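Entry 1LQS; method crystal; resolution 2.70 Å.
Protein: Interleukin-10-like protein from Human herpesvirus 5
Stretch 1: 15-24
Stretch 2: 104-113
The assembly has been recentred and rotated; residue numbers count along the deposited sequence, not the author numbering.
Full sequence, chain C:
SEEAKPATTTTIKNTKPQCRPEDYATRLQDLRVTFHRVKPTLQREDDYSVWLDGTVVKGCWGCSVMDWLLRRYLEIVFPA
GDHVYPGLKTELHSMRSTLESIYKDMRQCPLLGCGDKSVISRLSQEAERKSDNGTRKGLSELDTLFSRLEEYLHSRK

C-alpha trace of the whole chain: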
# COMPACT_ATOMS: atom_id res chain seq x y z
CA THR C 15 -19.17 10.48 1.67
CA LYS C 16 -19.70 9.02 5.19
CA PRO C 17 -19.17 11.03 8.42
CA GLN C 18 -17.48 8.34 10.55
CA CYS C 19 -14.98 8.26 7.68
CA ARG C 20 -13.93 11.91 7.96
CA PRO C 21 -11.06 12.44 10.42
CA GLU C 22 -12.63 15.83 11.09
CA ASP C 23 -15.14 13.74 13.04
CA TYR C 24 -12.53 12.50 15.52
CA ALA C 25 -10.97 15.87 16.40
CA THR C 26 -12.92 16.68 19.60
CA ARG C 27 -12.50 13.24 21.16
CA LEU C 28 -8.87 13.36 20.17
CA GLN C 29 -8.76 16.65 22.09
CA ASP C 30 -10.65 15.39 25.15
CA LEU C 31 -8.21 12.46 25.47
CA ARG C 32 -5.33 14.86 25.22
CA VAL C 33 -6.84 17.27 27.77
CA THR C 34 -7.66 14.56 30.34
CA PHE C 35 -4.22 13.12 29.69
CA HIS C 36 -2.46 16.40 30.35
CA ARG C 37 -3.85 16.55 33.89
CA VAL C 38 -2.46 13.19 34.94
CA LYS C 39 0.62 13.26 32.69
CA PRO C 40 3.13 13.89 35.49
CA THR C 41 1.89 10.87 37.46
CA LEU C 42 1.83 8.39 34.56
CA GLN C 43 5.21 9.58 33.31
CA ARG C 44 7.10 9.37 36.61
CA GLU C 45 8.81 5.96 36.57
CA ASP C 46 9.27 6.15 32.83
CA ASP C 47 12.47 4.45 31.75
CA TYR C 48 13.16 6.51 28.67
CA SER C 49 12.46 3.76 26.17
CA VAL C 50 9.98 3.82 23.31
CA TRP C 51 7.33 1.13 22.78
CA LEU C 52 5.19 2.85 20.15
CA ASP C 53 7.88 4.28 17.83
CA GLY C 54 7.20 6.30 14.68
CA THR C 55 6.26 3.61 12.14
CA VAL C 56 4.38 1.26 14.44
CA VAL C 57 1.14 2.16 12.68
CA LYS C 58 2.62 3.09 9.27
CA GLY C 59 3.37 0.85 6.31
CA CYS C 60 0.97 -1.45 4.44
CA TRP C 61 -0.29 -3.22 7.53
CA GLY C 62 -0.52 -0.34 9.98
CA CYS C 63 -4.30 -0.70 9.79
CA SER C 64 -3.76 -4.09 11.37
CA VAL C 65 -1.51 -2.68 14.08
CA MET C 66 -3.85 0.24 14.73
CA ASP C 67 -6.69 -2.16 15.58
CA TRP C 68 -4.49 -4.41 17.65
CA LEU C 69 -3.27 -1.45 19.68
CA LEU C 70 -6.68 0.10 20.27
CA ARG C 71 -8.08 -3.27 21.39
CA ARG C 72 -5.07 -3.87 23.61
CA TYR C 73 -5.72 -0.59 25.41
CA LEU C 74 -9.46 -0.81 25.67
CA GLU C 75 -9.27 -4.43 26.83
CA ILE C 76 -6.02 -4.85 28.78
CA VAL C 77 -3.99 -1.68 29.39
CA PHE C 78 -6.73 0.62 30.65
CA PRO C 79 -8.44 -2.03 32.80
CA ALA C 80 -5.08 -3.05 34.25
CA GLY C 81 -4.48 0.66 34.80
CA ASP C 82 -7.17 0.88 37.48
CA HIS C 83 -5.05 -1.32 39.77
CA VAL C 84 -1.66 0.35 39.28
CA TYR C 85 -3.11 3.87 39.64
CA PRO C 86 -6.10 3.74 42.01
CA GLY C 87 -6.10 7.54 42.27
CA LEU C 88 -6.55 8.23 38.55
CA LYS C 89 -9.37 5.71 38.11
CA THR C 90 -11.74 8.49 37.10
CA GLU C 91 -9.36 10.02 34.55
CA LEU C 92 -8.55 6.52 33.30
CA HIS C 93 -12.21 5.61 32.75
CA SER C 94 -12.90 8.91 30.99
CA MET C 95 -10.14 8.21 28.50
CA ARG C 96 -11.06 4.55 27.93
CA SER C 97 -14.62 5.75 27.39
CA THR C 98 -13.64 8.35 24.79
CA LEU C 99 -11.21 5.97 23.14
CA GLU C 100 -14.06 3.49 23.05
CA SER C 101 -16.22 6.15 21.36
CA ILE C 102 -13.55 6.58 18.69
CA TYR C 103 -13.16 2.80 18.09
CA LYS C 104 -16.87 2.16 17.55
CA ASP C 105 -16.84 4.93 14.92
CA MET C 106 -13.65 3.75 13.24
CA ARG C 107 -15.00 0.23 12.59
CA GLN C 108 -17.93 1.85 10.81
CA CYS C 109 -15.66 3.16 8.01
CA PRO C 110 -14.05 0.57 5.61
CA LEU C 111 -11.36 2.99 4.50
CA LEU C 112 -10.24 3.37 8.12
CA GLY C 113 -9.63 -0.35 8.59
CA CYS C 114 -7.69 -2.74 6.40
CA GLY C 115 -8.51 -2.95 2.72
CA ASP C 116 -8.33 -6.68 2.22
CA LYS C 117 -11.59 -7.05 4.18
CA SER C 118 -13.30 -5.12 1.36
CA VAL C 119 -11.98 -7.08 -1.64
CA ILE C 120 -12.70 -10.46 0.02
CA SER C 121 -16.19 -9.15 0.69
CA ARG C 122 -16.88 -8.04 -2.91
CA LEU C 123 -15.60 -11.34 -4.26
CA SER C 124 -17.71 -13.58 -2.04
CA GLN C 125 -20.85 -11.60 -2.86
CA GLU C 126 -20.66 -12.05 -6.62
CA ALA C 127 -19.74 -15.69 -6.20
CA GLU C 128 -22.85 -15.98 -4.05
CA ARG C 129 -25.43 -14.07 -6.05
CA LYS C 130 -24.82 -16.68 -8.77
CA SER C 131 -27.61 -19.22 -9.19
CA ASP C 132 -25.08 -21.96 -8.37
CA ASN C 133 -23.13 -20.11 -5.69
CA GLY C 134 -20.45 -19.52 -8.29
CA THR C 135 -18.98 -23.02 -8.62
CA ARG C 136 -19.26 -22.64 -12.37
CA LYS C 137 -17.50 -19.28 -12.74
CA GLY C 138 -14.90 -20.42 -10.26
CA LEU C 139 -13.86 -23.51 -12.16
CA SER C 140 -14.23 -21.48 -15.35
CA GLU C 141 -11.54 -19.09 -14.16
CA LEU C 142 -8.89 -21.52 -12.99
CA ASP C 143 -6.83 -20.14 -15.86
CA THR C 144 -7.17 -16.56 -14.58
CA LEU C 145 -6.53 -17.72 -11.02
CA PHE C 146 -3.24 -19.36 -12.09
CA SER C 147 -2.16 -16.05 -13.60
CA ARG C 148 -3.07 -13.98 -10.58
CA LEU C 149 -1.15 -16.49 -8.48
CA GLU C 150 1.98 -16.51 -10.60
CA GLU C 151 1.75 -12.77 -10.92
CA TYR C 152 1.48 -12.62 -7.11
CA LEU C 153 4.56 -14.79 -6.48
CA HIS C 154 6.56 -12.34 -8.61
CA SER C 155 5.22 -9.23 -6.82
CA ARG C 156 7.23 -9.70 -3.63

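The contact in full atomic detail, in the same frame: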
# COMPACT_ATOMS: atom_id res chain seq x y z
N THR C 15 -19.92 11.56 0.97
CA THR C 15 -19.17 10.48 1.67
C THR C 15 -19.89 10.05 2.96
O THR C 15 -21.10 10.24 3.09
CB THR C 15 -17.73 10.93 2.00
OG1 THR C 15 -16.95 9.80 2.40
CG2 THR C 15 -17.73 11.96 3.13
N LYS C 16 -19.15 9.47 3.90
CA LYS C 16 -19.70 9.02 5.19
C LYS C 16 -19.01 9.79 6.33
O LYS C 16 -17.78 9.95 6.33
CB LYS C 16 -19.45 7.52 5.35
CG LYS C 16 -20.21 6.86 6.47
CD LYS C 16 -19.93 5.35 6.47
CE LYS C 16 -20.71 4.63 7.55
NZ LYS C 16 -22.17 4.85 7.41
N PRO C 17 -19.78 10.28 7.31
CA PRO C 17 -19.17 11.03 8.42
C PRO C 17 -18.13 10.30 9.27
O PRO C 17 -17.05 10.84 9.50
CB PRO C 17 -20.39 11.50 9.22
CG PRO C 17 -21.37 10.41 9.01
CD PRO C 17 -21.22 10.08 7.53
N GLN C 18 -18.43 9.09 9.74
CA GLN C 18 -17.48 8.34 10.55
C GLN C 18 -16.26 7.94 9.72
O GLN C 18 -15.47 7.09 10.13
CB GLN C 18 -18.12 7.07 11.13
CG GLN C 18 -19.36 7.29 11.99
CD GLN C 18 -20.62 7.49 11.16
OE1 GLN C 18 -21.72 7.64 11.70
NE2 GLN C 18 -20.47 7.48 9.84
N CYS C 19 -16.11 8.55 8.55
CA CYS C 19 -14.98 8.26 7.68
C CYS C 19 -14.09 9.49 7.59
O CYS C 19 -12.95 9.42 7.16
CB CYS C 19 -15.47 7.91 6.27
SG CYS C 19 -15.64 6.15 5.80
N ARG C 20 -14.65 10.64 7.98
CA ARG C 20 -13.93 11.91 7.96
C ARG C 20 -13.13 12.08 9.26
O ARG C 20 -13.70 12.03 10.35
CB ARG C 20 -14.92 13.07 7.81
CG ARG C 20 -15.73 13.05 6.53
CD ARG C 20 -16.60 14.29 6.42
NE ARG C 20 -15.91 15.45 6.99
CZ ARG C 20 -16.23 16.72 6.77
NH1 ARG C 20 -17.25 17.03 5.97
NH2 ARG C 20 -15.53 17.69 7.37
N PRO C 21 -11.80 12.28 9.17
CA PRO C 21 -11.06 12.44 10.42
C PRO C 21 -11.54 13.66 11.20
O PRO C 21 -11.43 13.72 12.42
CB PRO C 21 -9.61 12.52 9.95
CG PRO C 21 -9.70 13.01 8.57
CD PRO C 21 -10.90 12.32 8.01
N GLU C 22 -12.10 14.63 10.48
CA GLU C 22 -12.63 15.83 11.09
C GLU C 22 -13.57 15.43 12.22
O GLU C 22 -13.75 16.17 13.20
CB GLU C 22 -13.41 16.65 10.05
CG GLU C 22 -12.59 17.20 8.86
CD GLU C 22 -11.84 16.13 8.04
OE1 GLU C 22 -12.50 15.23 7.48
OE2 GLU C 22 -10.59 16.20 7.95
N ASP C 23 -14.17 14.25 12.08
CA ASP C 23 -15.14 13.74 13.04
C ASP C 23 -14.53 13.15 14.32
O ASP C 23 -15.24 12.81 15.26
CB ASP C 23 -16.03 12.69 12.36
CG ASP C 23 -17.51 12.84 12.74
OD1 ASP C 23 -18.06 11.95 13.44
OD2 ASP C 23 -18.13 13.86 12.33
N TYR C 24 -13.20 13.05 14.35
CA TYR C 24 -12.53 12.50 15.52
C TYR C 24 -11.72 13.55 16.27
O TYR C 24 -11.10 13.24 17.29
CB TYR C 24 -11.62 11.35 15.10
CG TYR C 24 -12.34 10.22 14.41
CD1 TYR C 24 -12.48 10.19 13.02
CD2 TYR C 24 -12.94 9.21 15.16
CE1 TYR C 24 -13.20 9.18 12.39
CE2 TYR C 24 -13.66 8.20 14.54
CZ TYR C 24 -13.79 8.19 13.16
OH TYR C 24 -14.53 7.19 12.57
N LYS C 104 -15.58 2.54 18.10
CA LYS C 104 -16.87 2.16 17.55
C LYS C 104 -17.12 2.89 16.23
O LYS C 104 -17.72 2.33 15.32
CB LYS C 104 -18.00 2.47 18.54
CG LYS C 104 -17.96 1.59 19.79
CD LYS C 104 -19.13 1.85 20.72
CE LYS C 104 -19.06 0.96 21.96
NZ LYS C 104 -20.16 1.21 22.93
N ASP C 105 -16.66 4.14 16.14
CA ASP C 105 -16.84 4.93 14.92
C ASP C 105 -15.85 4.55 13.82
O ASP C 105 -16.17 4.66 12.64
CB ASP C 105 -16.71 6.42 15.22
CG ASP C 105 -18.01 7.04 15.64
OD1 ASP C 105 -18.05 8.29 15.78
OD2 ASP C 105 -19.00 6.28 15.84
N MET C 106 -14.65 4.14 14.21
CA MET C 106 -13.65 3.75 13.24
C MET C 106 -13.99 2.44 12.51
O MET C 106 -13.67 2.28 11.33
CB MET C 106 -12.29 3.61 13.91
CG MET C 106 -11.61 4.92 14.26
SD MET C 106 -10.04 4.52 15.07
CE MET C 106 -9.10 3.92 13.68
N ARG C 107 -14.64 1.50 13.21
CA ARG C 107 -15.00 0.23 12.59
C ARG C 107 -16.33 0.34 11.86
O ARG C 107 -17.00 -0.66 11.60
CB ARG C 107 -15.06 -0.89 13.62
CG ARG C 107 -13.71 -1.19 14.24
CD ARG C 107 -13.66 -2.52 14.97
NE ARG C 107 -13.33 -3.65 14.09
CZ ARG C 107 -14.22 -4.37 13.41
NH1 ARG C 107 -15.51 -4.10 13.48
NH2 ARG C 107 -13.81 -5.39 12.66
N GLN C 108 -16.69 1.56 11.51
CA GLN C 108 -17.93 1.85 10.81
C GLN C 108 -17.54 2.43 9.44
O GLN C 108 -18.40 2.70 8.60
CB GLN C 108 -18.74 2.84 11.65
CG GLN C 108 -20.23 2.81 11.46
CD GLN C 108 -20.96 3.32 12.70
OE1 GLN C 108 -22.07 3.88 12.61
NE2 GLN C 108 -20.35 3.13 13.87
N CYS C 109 -16.23 2.63 9.25
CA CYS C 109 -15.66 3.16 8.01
C CYS C 109 -14.62 2.17 7.44
O CYS C 109 -13.54 1.99 8.02
CB CYS C 109 -14.99 4.52 8.25
SG CYS C 109 -14.15 5.17 6.77
N PRO C 110 -14.92 1.54 6.29
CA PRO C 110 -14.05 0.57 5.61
C PRO C 110 -12.65 1.12 5.38
O PRO C 110 -11.65 0.48 5.69
CB PRO C 110 -14.76 0.33 4.29
CG PRO C 110 -16.19 0.51 4.65
CD PRO C 110 -16.17 1.74 5.53
N LEU C 111 -12.61 2.32 4.82
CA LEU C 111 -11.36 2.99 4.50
C LEU C 111 -10.45 3.19 5.72
O LEU C 111 -9.22 3.31 5.57
CB LEU C 111 -11.70 4.33 3.84
CG LEU C 111 -10.82 4.76 2.68
CD1 LEU C 111 -10.60 3.59 1.74
CD2 LEU C 111 -11.48 5.95 1.96
N LEU C 112 -11.03 3.20 6.91
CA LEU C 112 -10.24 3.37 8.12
C LEU C 112 -9.61 2.08 8.63
O LEU C 112 -8.65 2.11 9.41
CB LEU C 112 -11.09 3.99 9.24
CG LEU C 112 -11.45 5.45 9.00
CD1 LEU C 112 -12.18 5.97 10.21
CD2 LEU C 112 -10.19 6.25 8.73
N GLY C 113 -10.16 0.95 8.19
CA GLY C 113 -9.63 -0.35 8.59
C GLY C 113 -8.73 -0.88 7.50
O GLY C 113 -8.21 -0.11 6.69

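The most unusual feature of this contact is that it is held by a covalent bond and no hydrogen bond crosses it. Cys-19 SG and Cys-109 SG lie 2.0 Å apart and form a disulfide. Its chi3 is 97°, close to the right angle that a relaxed disulfide prefers. The two half-cystines are 90 positions apart in the sequence, so the bond ties the N-terminal part of the chain to a much later segment. Cys-109 is at a t rotamer with its CA-to-CB bond toward stretch 1. Cys-19 points sideways, and its chi1 of -97° lies between wells.

Neither stretch is regular along its full length. In stretch 1, a short 3-10 segment spans 17-19, and Arg-20 N bonds back to Pro-17 O at 2.8 Å. Stretch 2 starts in the last part of a helix. Arg-107 is the first residue to leave helical phi/psi. The chain then passes through Gln-108 and Cys-109 into a 3-10 segment at 110-112. Leu-112 N bonds to Cys-109 O at 3.0 Å in this turn. The closest CA atoms are those of Cys-19 and Cys-109, 5.2 Å apart. Gln-18 CA and Asp-105 CA follow at 5.6 Å.

Tyr-24 is buried, and its side chain packs against Asp-105, Met-106 and Leu-112. Its hydroxyl is used within its own stretch: Tyr-24 OH donates to Gln-18 O at 2.6 Å. This bond links the Tyr-24 side chain to the backbone of Gln-18, and the same hydroxyl lies close to stretch 2. Tyr-24 OH also comes within 3.0 Å of Asp-105 O, but the pair is not a hydrogen bond. The ring has apolar neighbours as well. Tyr-24 CE2 is 3.9 Å from Met-106 CG, and Tyr-24 CE1 is 4.0 Å from Leu-112 CD1. These are van der Waals contacts. Leu-112 CD1 also lies 3.5 Å from Gln-18 O, so the same methyl touches both ring and backbone.

Gln-18 covers the helix end. Its CA-to-CB bond points toward stretch 2, and Gln-18 CB lies 3.4 Å from Asp-105 O. Gln-18 CG is 3.9 Å from Asp-105 CG. The aliphatic part of the glutamine therefore packs on Asp-105. Gln-18 O is also 3.2 Å from Cys-109 CB, a close fit beside the disulfide.

Lys-16 and Gln-108 also meet. Lys-16 is extended through chi3, which brings its CE to 3.2 Å from Gln-108 O. This is packing, and the lysine makes no salt bridge here. The side chain of Gln-108 is bonded within stretch 2, with Gln-108 NE2 donating to Lys-104 O at 3.1 Å. Two acidic groups also face a shared space: Asp-23 OD1 is 4.3 Å from Asp-105 OD1. Like charges gain nothing from this approach. Asp-105 OD1 is hydrogen-bonded elsewhere in the structure. In all, the two stretches bury 463 Å² between them.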